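PDB 7M0O: 3-phosphoshikimate 1-carboxyvinyltransferase from Streptomyces sviceus, which probably transfers the enolpyruvyl group of phosphoenolpyruvate to the 5-hydroxyl of shikimate-3-phosphate, the sixth of seven steps leading to chorismate. Local coordinates for residues Ala329-Glu332 with Asn333-Leu337; Tyr363-His366 with Arg367-Met370; Met370-Ala373 with Val374-Leu377; Phe384-Pro387 with Gly388-Arg391. All blocks are in the same frame, centred on the assembly; numbering follows the deposited sequence.

Contact 1 of 4, residues Ala329-Glu332 with Asn333-Leu337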
ATOM      1  N   ALA A 329      -0.459 -22.987   2.299  1.00 15.33           N
ATOM      2  CA  ALA A 329      -1.543 -22.865   1.327  1.00 15.86           C
ATOM      3  C   ALA A 329      -1.035 -23.047  -0.098  1.00 14.74           C
ATOM      4  O   ALA A 329      -1.696 -23.690  -0.920  1.00 14.08           O
ATOM      5  CB  ALA A 329      -2.238 -21.510   1.475  1.00 11.99           C
ATOM      6  N   CYS A 330       0.144 -22.503  -0.403  1.00 14.37           N
ATOM      7  CA  CYS A 330       0.746 -22.741  -1.709  1.00 13.90           C
ATOM      8  C   CYS A 330       1.059 -24.217  -1.919  1.00 14.34           C
ATOM      9  O   CYS A 330       0.783 -24.774  -2.988  1.00 16.16           O
ATOM     10  CB  CYS A 330       2.006 -21.881  -1.866  1.00 11.58           C
ATOM     11  SG  CYS A 330       1.631 -20.148  -2.239  1.00 14.40           S
ATOM     12  N   ALA A 331       1.659 -24.860  -0.914  1.00 13.78           N
ATOM     13  CA  ALA A 331       1.979 -26.276  -1.037  1.00 10.80           C
ATOM     14  C   ALA A 331       0.716 -27.113  -1.200  1.00 12.04           C
ATOM     15  O   ALA A 331       0.660 -28.021  -2.039  1.00 14.26           O
ATOM     16  CB  ALA A 331       2.776 -26.743   0.180  1.00 16.73           C
ATOM     17  N   GLU A 332      -0.306 -26.830  -0.400  1.00 13.72           N
ATOM     18  CA  GLU A 332      -1.514 -27.639  -0.472  1.00 16.85           C
ATOM     19  C   GLU A 332      -2.157 -27.534  -1.848  1.00 17.90           C
ATOM     20  O   GLU A 332      -2.591 -28.539  -2.418  1.00 17.85           O
ATOM     21  CB  GLU A 332      -2.496 -27.219   0.620  1.00 19.65           C
ATOM     22  CG  GLU A 332      -3.723 -28.116   0.700  1.00 19.16           C
ATOM     23  CD  GLU A 332      -4.795 -27.577   1.633  1.00 32.51           C
ATOM     24  OE1 GLU A 332      -4.589 -26.508   2.254  1.00 29.90           O
ATOM     25  OE2 GLU A 332      -5.851 -28.236   1.741  1.00 34.26           O
ATOM     26  N   ASN A 333      -2.210 -26.326  -2.410  1.00 13.98           N
ATOM     27  CA  ASN A 333      -2.882 -26.150  -3.693  1.00 16.59           C
ATOM     28  C   ASN A 333      -2.042 -26.704  -4.840  1.00 14.29           C
ATOM     29  O   ASN A 333      -2.583 -27.287  -5.786  1.00 14.45           O
ATOM     30  CB  ASN A 333      -3.213 -24.672  -3.886  1.00 13.49           C
ATOM     31  CG  ASN A 333      -4.478 -24.270  -3.131  1.00 16.08           C
ATOM     32  OD1 ASN A 333      -5.569 -24.798  -3.398  1.00 18.74           O
ATOM     33  ND2 ASN A 333      -4.340 -23.371  -2.168  1.00 14.95           N
ATOM     34  N   LEU A 334      -0.713 -26.566  -4.756  1.00 11.44           N
ATOM     35  CA  LEU A 334       0.159 -27.132  -5.780  1.00 10.90           C
ATOM     36  C   LEU A 334       0.054 -28.651  -5.791  1.00 16.48           C
ATOM     37  O   LEU A 334       0.037 -29.277  -6.861  1.00 15.16           O
ATOM     38  CB  LEU A 334       1.602 -26.686  -5.542  1.00 13.65           C
ATOM     39  CG  LEU A 334       1.967 -25.306  -6.084  1.00 16.00           C
ATOM     40  CD1 LEU A 334       3.303 -24.800  -5.493  1.00 12.21           C
ATOM     41  CD2 LEU A 334       2.011 -25.333  -7.602  1.00 14.72           C
ATOM     42  N   ARG A 335      -0.071 -29.254  -4.608  1.00 15.92           N
ATOM     43  CA  ARG A 335      -0.193 -30.705  -4.530  1.00 14.83           C
ATOM     44  C   ARG A 335      -1.531 -31.171  -5.081  1.00 15.58           C
ATOM     45  O   ARG A 335      -1.612 -32.227  -5.718  1.00 19.89           O
ATOM     46  CB  ARG A 335      -0.018 -31.161  -3.084  1.00 13.18           C
ATOM     47  CG  ARG A 335       1.433 -31.131  -2.612  1.00 16.00           C
ATOM     48  CD  ARG A 335       1.512 -31.242  -1.084  1.00 16.65           C
ATOM     49  NE  ARG A 335       2.888 -31.309  -0.609  1.00 18.70           N
ATOM     50  CZ  ARG A 335       3.283 -30.828   0.565  1.00 23.04           C
ATOM     51  NH1 ARG A 335       2.404 -30.246   1.378  1.00 24.75           N
ATOM     52  NH2 ARG A 335       4.551 -30.929   0.933  1.00 21.14           N
ATOM     53  N   ARG A 336      -2.586 -30.399  -4.837  1.00 16.02           N
ATOM     54  CA  ARG A 336      -3.889 -30.727  -5.407  1.00 19.88           C
ATOM     55  C   ARG A 336      -3.841 -30.723  -6.931  1.00 20.77           C
ATOM     56  O   ARG A 336      -4.569 -31.484  -7.582  1.00 20.37           O
ATOM     57  CB  ARG A 336      -4.945 -29.748  -4.892  1.00 22.64           C
ATOM     58  CG  ARG A 336      -6.378 -30.155  -5.196  1.00 28.02           C
ATOM     59  CD  ARG A 336      -7.368 -29.258  -4.465  1.00 27.44           C
ATOM     60  NE  ARG A 336      -7.125 -29.286  -3.029  1.00 35.63           N
ATOM     61  CZ  ARG A 336      -7.479 -28.316  -2.197  1.00 32.83           C
ATOM     62  NH1 ARG A 336      -8.094 -27.239  -2.662  1.00 32.39           N
ATOM     63  NH2 ARG A 336      -7.219 -28.422  -0.904  1.00 29.99           N
ATOM     64  N   LEU A 337      -2.986 -29.886  -7.512  1.00 15.40           N
ATOM     65  CA  LEU A 337      -2.785 -29.847  -8.957  1.00 15.25           C
ATOM     66  C   LEU A 337      -1.880 -30.961  -9.472  1.00 15.68           C
ATOM     67  O   LEU A 337      -1.690 -31.069 -10.691  1.00 19.61           O
ATOM     68  CB  LEU A 337      -2.207 -28.485  -9.362  1.00 20.38           C
ATOM     69  CG  LEU A 337      -3.031 -27.264  -8.956  1.00 16.39           C
ATOM     70  CD1 LEU A 337      -2.271 -25.979  -9.282  1.00 19.08           C
ATOM     71  CD2 LEU A 337      -4.389 -27.289  -9.649  1.00 17.79           C
TER
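Ala329 offers its carbonyl to two N-H groups of a single residue, Asn333, one turn further along helix 326-336. The backbone bond, Asn333 N to Ala329 O, is 3.1 Å long. The side-chain amide adds a second, Asn333 ND2 to Ala329 O at 2.9 Å, bent to 133° at the hydrogen and arriving from the opposite face of the carbonyl plane. Asn333 CG sits beside its own backbone N (chi1 -81°), which folds the amide back over the preceding turn; its OD1 takes the backbone N-H of Thr361. Cys330 accepts from Leu334 N through its carbonyl O at 2.9 Å, and Leu334 CB, CG and CD1 lie against the same oxygen. At Ala331 the methyl CB packs against one face of the Arg335 guanidinium, 3.7 Å from NH1, while Arg335 NH2 is held by the carbonyl of Val341. Glu332 and Arg336 run side by side in the same direction and close an i to i+4 salt bridge, Glu332 OE2 to Arg336 NH2, 3.0 Å. The oxygen comes to the guanidinium edge, with carboxylate and guanidinium planes 89° apart. Glu332 OE1 bonds Tyr363 OH, and Arg336 NH1 reaches Thr361 OG1 and the Gln359 carbonyl. Both charged groups are thus shared between the helix and the 359-363 chain, which should restrict their rotation and favour their ionised forms.

Contact 2 of 4, residues Tyr363-His366 with Arg367-Met370. With PO4 (phosphate ion), chain B.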
ATOM      1  N   TYR A 363      -8.403 -20.005   1.524  1.00 17.44           N
ATOM      2  CA  TYR A 363      -8.304 -19.538   2.913  1.00 16.80           C
ATOM      3  C   TYR A 363      -8.699 -18.064   3.051  1.00 16.60           C
ATOM      4  O   TYR A 363      -8.294 -17.392   4.010  1.00 17.21           O
ATOM      5  CB  TYR A 363      -6.898 -19.779   3.504  1.00 20.58           C
ATOM      6  CG  TYR A 363      -6.582 -21.252   3.677  1.00 17.81           C
ATOM      7  CD1 TYR A 363      -6.982 -21.936   4.817  1.00 25.62           C
ATOM      8  CD2 TYR A 363      -5.917 -21.964   2.686  1.00 22.03           C
ATOM      9  CE1 TYR A 363      -6.712 -23.282   4.975  1.00 27.20           C
ATOM     10  CE2 TYR A 363      -5.640 -23.316   2.832  1.00 22.83           C
ATOM     11  CZ  TYR A 363      -6.036 -23.970   3.981  1.00 22.46           C
ATOM     12  OH  TYR A 363      -5.778 -25.319   4.132  1.00 25.95           O
ATOM     13  N   GLY A 364      -9.494 -17.554   2.104  1.00 18.21           N
ATOM     14  CA  GLY A 364      -9.878 -16.156   2.055  1.00 16.72           C
ATOM     15  C   GLY A 364      -8.759 -15.208   1.697  1.00 14.43           C
ATOM     16  O   GLY A 364      -8.923 -13.988   1.831  1.00 16.32           O
ATOM     17  N   ASP A 365      -7.632 -15.739   1.217  1.00 11.96           N
ATOM     18  CA  ASP A 365      -6.428 -14.955   0.955  1.00 17.13           C
ATOM     19  C   ASP A 365      -6.391 -14.494  -0.500  1.00 11.76           C
ATOM     20  O   ASP A 365      -6.276 -15.319  -1.420  1.00 13.35           O
ATOM     21  CB  ASP A 365      -5.175 -15.773   1.275  1.00 14.71           C
ATOM     22  CG  ASP A 365      -3.929 -14.916   1.367  1.00 16.66           C
ATOM     23  OD1 ASP A 365      -3.742 -14.026   0.512  1.00 20.36           O
ATOM     24  OD2 ASP A 365      -3.143 -15.132   2.310  1.00 19.57           O
ATOM     25  N   HIS A 366      -6.463 -13.169  -0.688  1.00 14.38           N
ATOM     26  CA  HIS A 366      -6.451 -12.559  -2.024  1.00 13.00           C
ATOM     27  C   HIS A 366      -5.248 -12.991  -2.863  1.00 13.73           C
ATOM     28  O   HIS A 366      -5.374 -13.203  -4.079  1.00 11.34           O
ATOM     29  CB  HIS A 366      -6.488 -11.034  -1.900  1.00 14.27           C
ATOM     30  CG  HIS A 366      -5.501 -10.461  -0.927  1.00 14.13           C
ATOM     31  ND1 HIS A 366      -5.475 -10.797   0.415  1.00 18.64           N
ATOM     32  CD2 HIS A 366      -4.511  -9.558  -1.104  1.00 17.64           C
ATOM     33  CE1 HIS A 366      -4.510 -10.125   1.014  1.00 16.95           C
ATOM     34  NE2 HIS A 366      -3.907  -9.368   0.115  1.00 13.69           N
ATOM     35  N   ARG A 367      -4.073 -13.125  -2.239  1.00 11.35           N
ATOM     36  CA  ARG A 367      -2.877 -13.486  -2.999  1.00 13.41           C
ATOM     37  C   ARG A 367      -2.873 -14.951  -3.436  1.00 10.54           C
ATOM     38  O   ARG A 367      -2.268 -15.278  -4.453  1.00 12.69           O
ATOM     39  CB  ARG A 367      -1.624 -13.172  -2.188  1.00 11.00           C
ATOM     40  CG  ARG A 367      -1.647 -11.751  -1.609  1.00 12.74           C
ATOM     41  CD  ARG A 367      -0.324 -11.020  -1.777  1.00 13.60           C
ATOM     42  NE  ARG A 367      -0.498  -9.644  -1.315  1.00 17.01           N
ATOM     43  CZ  ARG A 367      -0.804  -8.623  -2.112  1.00 13.43           C
ATOM     44  NH1 ARG A 367      -0.953  -8.815  -3.423  1.00 11.56           N
ATOM     45  NH2 ARG A 367      -0.980  -7.418  -1.603  1.00 12.69           N
ATOM     46  N   ILE A 368      -3.541 -15.849  -2.705  1.00 11.59           N
ATOM     47  CA  ILE A 368      -3.669 -17.221  -3.193  1.00 12.52           C
ATOM     48  C   ILE A 368      -4.537 -17.259  -4.452  1.00 10.71           C
ATOM     49  O   ILE A 368      -4.208 -17.940  -5.429  1.00 12.18           O
ATOM     50  CB  ILE A 368      -4.214 -18.150  -2.087  1.00 12.53           C
ATOM     51  CG1 ILE A 368      -3.287 -18.159  -0.870  1.00 13.87           C
ATOM     52  CG2 ILE A 368      -4.420 -19.583  -2.623  1.00 12.72           C
ATOM     53  CD1 ILE A 368      -1.848 -18.620  -1.169  1.00 13.51           C
ATOM     54  N   VAL A 369      -5.649 -16.514  -4.465  1.00 11.42           N
ATOM     55  CA  VAL A 369      -6.514 -16.498  -5.645  1.00 11.25           C
ATOM     56  C   VAL A 369      -5.802 -15.846  -6.827  1.00 13.78           C
ATOM     57  O   VAL A 369      -5.796 -16.376  -7.944  1.00 10.84           O
ATOM     58  CB  VAL A 369      -7.845 -15.788  -5.329  1.00  9.49           C
ATOM     59  CG1 VAL A 369      -8.660 -15.593  -6.627  1.00 12.96           C
ATOM     60  CG2 VAL A 369      -8.638 -16.611  -4.336  1.00 10.91           C
ATOM     61  N   MET A 370      -5.195 -14.676  -6.605  1.00 11.55           N
ATOM     62  CA  MET A 370      -4.574 -13.980  -7.727  1.00 12.38           C
ATOM     63  C   MET A 370      -3.393 -14.769  -8.279  1.00 10.07           C
ATOM     64  O   MET A 370      -3.178 -14.809  -9.495  1.00  9.68           O
ATOM     65  CB  MET A 370      -4.166 -12.568  -7.305  1.00 11.65           C
ATOM     66  CG  MET A 370      -5.387 -11.662  -7.094  1.00 10.09           C
ATOM     67  SD  MET A 370      -5.049  -9.911  -6.826  1.00 15.64           S
ATOM     68  CE  MET A 370      -4.440  -9.921  -5.161  1.00 17.57           C
TER
HETATM   69  P   PO4 B 501      -0.963  -8.300   2.137  1.00 17.89           P
HETATM   70  O1  PO4 B 501       0.219  -7.386   2.322  1.00 28.05           O
HETATM   71  O2  PO4 B 501      -0.460  -9.577   1.513  1.00 17.44           O
HETATM   72  O3  PO4 B 501      -1.967  -7.609   1.246  1.00 24.73           O
HETATM   73  O4  PO4 B 501      -1.550  -8.553   3.501  1.00 27.02           O
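The capped N-terminal end of helix 366-375 lies at the predicted phosphoenolpyruvate site, where His366 and Arg367 grip one phosphate ion, probably from the crystallisation liquor. His366 NE2 donates to phosphate O3 at 2.9 Å, near the plane of the ring. Arg367 brings two nitrogens: NE to phosphate O2 at 2.8 Å, nearly straight at 163°, and NH2 to phosphate O3 at 3.0 Å, more bent. O3 therefore takes donors from both residues, and Arg326 NH2 also bonds the ion. The two side chains run together in the same direction, and Arg367 CG makes a CH-pi contact over one face of the His366 ring, 3.9 Å from its centroid. Ring and guanidinium planes stand 60° apart, with His366 NE2 over one guanidinium face. Arg367 is predicted to bind phosphoenolpyruvate, so the ion probably marks a position related to that of the substrate in the EPSP synthase fold. Asp365 is the N-cap of the helix: its OD1 accepts from Arg367 N at 2.9 Å, on the anti side and close to the carboxylate plane. Its CG lies anti to the backbone N (chi1 -165°), turning OD1 over the first turn while OD2 forms a salt bridge with Arg326 NE. Asp365 CB also meets Ile368 CG1 at 3.7 Å. Deeper in the helix, His366 O receives Met370 N at 2.9 Å, and Met370 curls at chi3 to bring its CE near the ring's edge, 4.0 Å from His366 CB.

Contact 3 of 4, residues Met370-Ala373 with Val374-Leu377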
ATOM      1  N   MET A 370      -5.195 -14.676  -6.605  1.00 11.55           N
ATOM      2  CA  MET A 370      -4.574 -13.980  -7.727  1.00 12.38           C
ATOM      3  C   MET A 370      -3.393 -14.769  -8.279  1.00 10.07           C
ATOM      4  O   MET A 370      -3.178 -14.809  -9.495  1.00  9.68           O
ATOM      5  CB  MET A 370      -4.166 -12.568  -7.305  1.00 11.65           C
ATOM      6  CG  MET A 370      -5.387 -11.662  -7.094  1.00 10.09           C
ATOM      7  SD  MET A 370      -5.049  -9.911  -6.826  1.00 15.64           S
ATOM      8  CE  MET A 370      -4.440  -9.921  -5.161  1.00 17.57           C
ATOM      9  N   SER A 371      -2.625 -15.420  -7.405  1.00 10.34           N
ATOM     10  CA  SER A 371      -1.469 -16.182  -7.875  1.00  7.58           C
ATOM     11  C   SER A 371      -1.881 -17.364  -8.743  1.00 10.13           C
ATOM     12  O   SER A 371      -1.333 -17.545  -9.834  1.00 10.96           O
ATOM     13  CB  SER A 371      -0.623 -16.661  -6.697  1.00  8.63           C
ATOM     14  OG  SER A 371      -0.034 -15.577  -6.029  1.00 12.50           O
ATOM     15  N   PHE A 372      -2.851 -18.176  -8.285  1.00 10.60           N
ATOM     16  CA  PHE A 372      -3.220 -19.361  -9.048  1.00 10.27           C
ATOM     17  C   PHE A 372      -4.092 -19.037 -10.251  1.00  9.83           C
ATOM     18  O   PHE A 372      -4.217 -19.883 -11.152  1.00 13.40           O
ATOM     19  CB  PHE A 372      -3.892 -20.402  -8.135  1.00 12.81           C
ATOM     20  CG  PHE A 372      -2.903 -21.107  -7.239  1.00 14.42           C
ATOM     21  CD1 PHE A 372      -2.108 -22.135  -7.736  1.00 17.35           C
ATOM     22  CD2 PHE A 372      -2.718 -20.695  -5.935  1.00 14.66           C
ATOM     23  CE1 PHE A 372      -1.168 -22.756  -6.934  1.00 18.38           C
ATOM     24  CE2 PHE A 372      -1.772 -21.310  -5.115  1.00 17.43           C
ATOM     25  CZ  PHE A 372      -1.000 -22.344  -5.613  1.00 17.62           C
ATOM     26  N   ALA A 373      -4.626 -17.816 -10.327  1.00  8.96           N
ATOM     27  CA  ALA A 373      -5.182 -17.355 -11.593  1.00  9.67           C
ATOM     28  C   ALA A 373      -4.120 -17.373 -12.688  1.00 10.93           C
ATOM     29  O   ALA A 373      -4.421 -17.684 -13.845  1.00 11.92           O
ATOM     30  CB  ALA A 373      -5.776 -15.951 -11.436  1.00 12.40           C
ATOM     31  N   VAL A 374      -2.873 -17.006 -12.355  1.00 11.39           N
ATOM     32  CA  VAL A 374      -1.830 -17.051 -13.372  1.00 11.39           C
ATOM     33  C   VAL A 374      -1.597 -18.487 -13.834  1.00 10.77           C
ATOM     34  O   VAL A 374      -1.408 -18.750 -15.026  1.00 11.65           O
ATOM     35  CB  VAL A 374      -0.527 -16.406 -12.854  1.00 10.34           C
ATOM     36  CG1 VAL A 374       0.497 -16.394 -13.968  1.00 11.15           C
ATOM     37  CG2 VAL A 374      -0.774 -14.995 -12.351  1.00 10.45           C
ATOM     38  N   THR A 375      -1.595 -19.441 -12.897  1.00 12.20           N
ATOM     39  CA  THR A 375      -1.450 -20.845 -13.260  1.00 11.87           C
ATOM     40  C   THR A 375      -2.507 -21.264 -14.266  1.00 12.76           C
ATOM     41  O   THR A 375      -2.240 -22.082 -15.156  1.00 12.63           O
ATOM     42  CB  THR A 375      -1.560 -21.724 -12.014  1.00 14.19           C
ATOM     43  OG1 THR A 375      -0.706 -21.220 -10.981  1.00 13.30           O
ATOM     44  CG2 THR A 375      -1.175 -23.155 -12.336  1.00 11.82           C
ATOM     45  N   GLY A 376      -3.711 -20.708 -14.140  1.00 10.38           N
ATOM     46  CA  GLY A 376      -4.817 -21.058 -15.026  1.00 13.39           C
ATOM     47  C   GLY A 376      -4.653 -20.631 -16.480  1.00 14.04           C
ATOM     48  O   GLY A 376      -5.416 -21.110 -17.329  1.00 14.41           O
ATOM     49  N   LEU A 377      -3.719 -19.720 -16.785  1.00 11.99           N
ATOM     50  CA  LEU A 377      -3.368 -19.450 -18.180  1.00 15.97           C
ATOM     51  C   LEU A 377      -2.907 -20.701 -18.917  1.00 16.16           C
ATOM     52  O   LEU A 377      -3.128 -20.820 -20.134  1.00 17.71           O
ATOM     53  CB  LEU A 377      -2.261 -18.402 -18.243  1.00 16.16           C
ATOM     54  CG  LEU A 377      -2.634 -17.015 -17.737  1.00 17.37           C
ATOM     55  CD1 LEU A 377      -1.428 -16.135 -17.912  1.00 16.34           C
ATOM     56  CD2 LEU A 377      -3.827 -16.439 -18.476  1.00 18.79           C
TER
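The Phe372 ring meets Thr375 obliquely: Thr375 OG1 lies 3.7 Å from ring atom CD1, and the two side chains run alongside each other. Beyond this pair, Leu337 packs on the same aromatic side chain. Thr375 OG1 stands beside its own backbone N (chi1 -49°), placing the hydroxyl near Phe372 CD1 and CA, and it is hydrogen-bonded to the carbonyl O of Ala302. Thr375 CB rests 3.3 Å from Phe372 O. This part of helix 366-375, the helical arm of the beta-alpha-beta unit between strands 359-360 and 383-384, is weakly bonded: Val374 N reaches back three residues to Ser371 O in a weak bond of 3.0 Å. Gly376 N still makes an i to i-4 bond with Phe372 O at 3.1 Å, and adds a weak one to Ala373 O at 3.1 Å, bent to 124°. Val374 CG2 lies 3.6 Å from Ser371 O and 3.7 Å from Met370 O. Ser371 OG is turned to the carbonyl of Arg367, and its side chain touches Pro298 and Ala302 of helix 297-303, while Val374 packs on Tyr228 and Ile303.

Contact 4 of 4, residues Phe384-Pro387 with Gly388-Arg391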
ATOM      1  N   PHE A 384     -11.835 -21.402  -7.911  1.00 21.65           N
ATOM      2  CA  PHE A 384     -11.544 -20.968  -6.556  1.00 18.04           C
ATOM      3  C   PHE A 384     -12.773 -21.153  -5.691  1.00 19.69           C
ATOM      4  O   PHE A 384     -13.896 -20.935  -6.149  1.00 19.31           O
ATOM      5  CB  PHE A 384     -11.125 -19.494  -6.536  1.00 16.89           C
ATOM      6  CG  PHE A 384     -10.080 -19.160  -7.564  1.00 18.11           C
ATOM      7  CD1 PHE A 384      -8.748 -19.487  -7.345  1.00 21.51           C
ATOM      8  CD2 PHE A 384     -10.428 -18.533  -8.742  1.00 19.86           C
ATOM      9  CE1 PHE A 384      -7.781 -19.200  -8.293  1.00 17.13           C
ATOM     10  CE2 PHE A 384      -9.468 -18.239  -9.692  1.00 27.71           C
ATOM     11  CZ  PHE A 384      -8.145 -18.579  -9.469  1.00 19.03           C
ATOM     12  N   ASP A 385     -12.554 -21.521  -4.431  1.00 17.28           N
ATOM     13  CA  ASP A 385     -13.681 -21.626  -3.507  1.00 21.74           C
ATOM     14  C   ASP A 385     -14.216 -20.256  -3.092  1.00 23.90           C
ATOM     15  O   ASP A 385     -15.388 -20.150  -2.705  1.00 21.61           O
ATOM     16  CB  ASP A 385     -13.281 -22.466  -2.292  1.00 17.20           C
ATOM     17  CG  ASP A 385     -12.105 -21.871  -1.492  1.00 23.89           C
ATOM     18  OD1 ASP A 385     -11.521 -20.824  -1.885  1.00 19.02           O
ATOM     19  OD2 ASP A 385     -11.761 -22.474  -0.448  1.00 23.18           O
ATOM     20  N   ASP A 386     -13.406 -19.204  -3.225  1.00 18.39           N
ATOM     21  CA  ASP A 386     -13.756 -17.867  -2.738  1.00 16.12           C
ATOM     22  C   ASP A 386     -13.162 -16.816  -3.680  1.00 17.86           C
ATOM     23  O   ASP A 386     -12.177 -16.141  -3.349  1.00 19.09           O
ATOM     24  CB  ASP A 386     -13.257 -17.686  -1.306  1.00 17.19           C
ATOM     25  CG  ASP A 386     -13.712 -16.377  -0.668  1.00 26.13           C
ATOM     26  OD1 ASP A 386     -14.615 -15.706  -1.213  1.00 32.91           O
ATOM     27  OD2 ASP A 386     -13.166 -16.031   0.409  1.00 27.74           O
ATOM     28  N   PRO A 387     -13.741 -16.653  -4.878  1.00 21.13           N
ATOM     29  CA  PRO A 387     -13.165 -15.691  -5.841  1.00 16.28           C
ATOM     30  C   PRO A 387     -13.307 -14.237  -5.425  1.00 17.96           C
ATOM     31  O   PRO A 387     -12.562 -13.388  -5.932  1.00 17.51           O
ATOM     32  CB  PRO A 387     -13.944 -15.972  -7.138  1.00 20.78           C
ATOM     33  CG  PRO A 387     -15.235 -16.582  -6.671  1.00 22.35           C
ATOM     34  CD  PRO A 387     -14.896 -17.376  -5.443  1.00 19.80           C
ATOM     35  N   GLY A 388     -14.230 -13.912  -4.523  1.00 16.01           N
ATOM     36  CA  GLY A 388     -14.423 -12.541  -4.132  1.00 14.65           C
ATOM     37  C   GLY A 388     -13.376 -11.990  -3.187  1.00 16.18           C
ATOM     38  O   GLY A 388     -13.352 -10.777  -2.959  1.00 16.02           O
ATOM     39  N   CYS A 389     -12.509 -12.837  -2.631  1.00 18.35           N
ATOM     40  CA  CYS A 389     -11.579 -12.292  -1.647  1.00 18.52           C
ATOM     41  C   CYS A 389     -10.520 -11.383  -2.271  1.00 17.41           C
ATOM     42  O   CYS A 389      -9.877 -10.623  -1.539  1.00 13.79           O
ATOM     43  CB  CYS A 389     -10.935 -13.424  -0.845  1.00 16.05           C
ATOM     44  SG  CYS A 389      -9.763 -14.470  -1.727  1.00 16.86           S
ATOM     45  N   VAL A 390     -10.364 -11.403  -3.601  1.00 16.98           N
ATOM     46  CA  VAL A 390      -9.490 -10.451  -4.286  1.00 13.90           C
ATOM     47  C   VAL A 390      -9.886  -9.012  -3.991  1.00 18.46           C
ATOM     48  O   VAL A 390      -9.061  -8.104  -4.131  1.00 14.54           O
ATOM     49  CB  VAL A 390      -9.480 -10.673  -5.816  1.00 16.37           C
ATOM     50  CG1 VAL A 390      -9.003 -12.061  -6.177  1.00 15.54           C
ATOM     51  CG2 VAL A 390     -10.865 -10.381  -6.431  1.00 15.31           C
ATOM     52  N   ARG A 391     -11.133  -8.782  -3.562  1.00 19.72           N
ATOM     53  CA  ARG A 391     -11.583  -7.427  -3.284  1.00 18.68           C
ATOM     54  C   ARG A 391     -10.834  -6.800  -2.118  1.00 17.95           C
ATOM     55  O   ARG A 391     -10.886  -5.576  -1.954  1.00 18.34           O
ATOM     56  CB  ARG A 391     -13.091  -7.433  -3.027  1.00 18.25           C
ATOM     57  CG  ARG A 391     -13.875  -7.878  -4.256  1.00 24.94           C
ATOM     58  CD  ARG A 391     -15.356  -7.590  -4.129  1.00 27.84           C
ATOM     59  NE  ARG A 391     -15.987  -8.366  -3.077  1.00 29.26           N
ATOM     60  CZ  ARG A 391     -16.777  -7.842  -2.149  1.00 33.20           C
ATOM     61  NH1 ARG A 391     -17.022  -6.539  -2.151  1.00 33.43           N
ATOM     62  NH2 ARG A 391     -17.320  -8.617  -1.223  1.00 35.96           N
TER
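This is a tight local turn in the loop that leaves strand 383-384 and heads for helix 397-406, where Asp386 and Pro387 pass into the short 3-10 segment 389-391. Asp386 meets Cys389 three residues on, through both backbone and side chain. Cys389 N points almost straight at Asp386 O, 172° at the hydrogen, but at 3.4 Å the bond is weak. The thiol comes to the same oxygen, Cys389 SG lying 3.4 Å from Asp386 O. Chi1 of 70° sets SG between the backbone N and the carbonyl carbon of its own residue, and so directs it back along the turn. The Asp386 side chain approaches Cys389 as well: its CG is anti to the backbone N (chi1 -174°), and carboxylate atom OD2 rests 3.7 Å from Cys389 CB. OD1 of the same Asp386 lies 3.8 Å from both Gly388 N and Cys389 N. Next along the chain, Val390 straddles the Pro387 carbonyl, with CG2 3.5 Å and CG1 3.8 Å from Pro387 O; that oxygen also accepts a hydrogen bond from His398 NE2. A further i to i-3 bond, Arg391 N to Gly388 O at 3.0 Å, carries the 3-10 winding onward. Cys389 and Val390 turn to Val369 on helix 366-375, Val390 also packs on Phe397 and His398 of helix 397-406, and Asp385 pairs through its backbone with Val360 of strand 359-360.

How the contacts relate
From the N terminus onward, all four contacts are local and follow in series; none encloses another. Contact 1 lies in the last turns of helix 326-336. Contacts 2 and 3 divide helix 366-375 between its capped start and its later, weakly bonded part, sharing Met370. Contact 4 turns the chain after strand 383-384 toward helix 397-406. Contact 1 meets contact 2 where Ala329 packs on Tyr363 and Ile368, and contact 3 where Asn333 CB touches Phe372 CZ at 3.6 Å. On contact 4's side, Val369 CG2 is 3.6 Å from Cys389 SG, and Phe384 reaches Ala373 and Phe372. Helix 366-375 thus lies between helix 326-336 and the 384-391 loop.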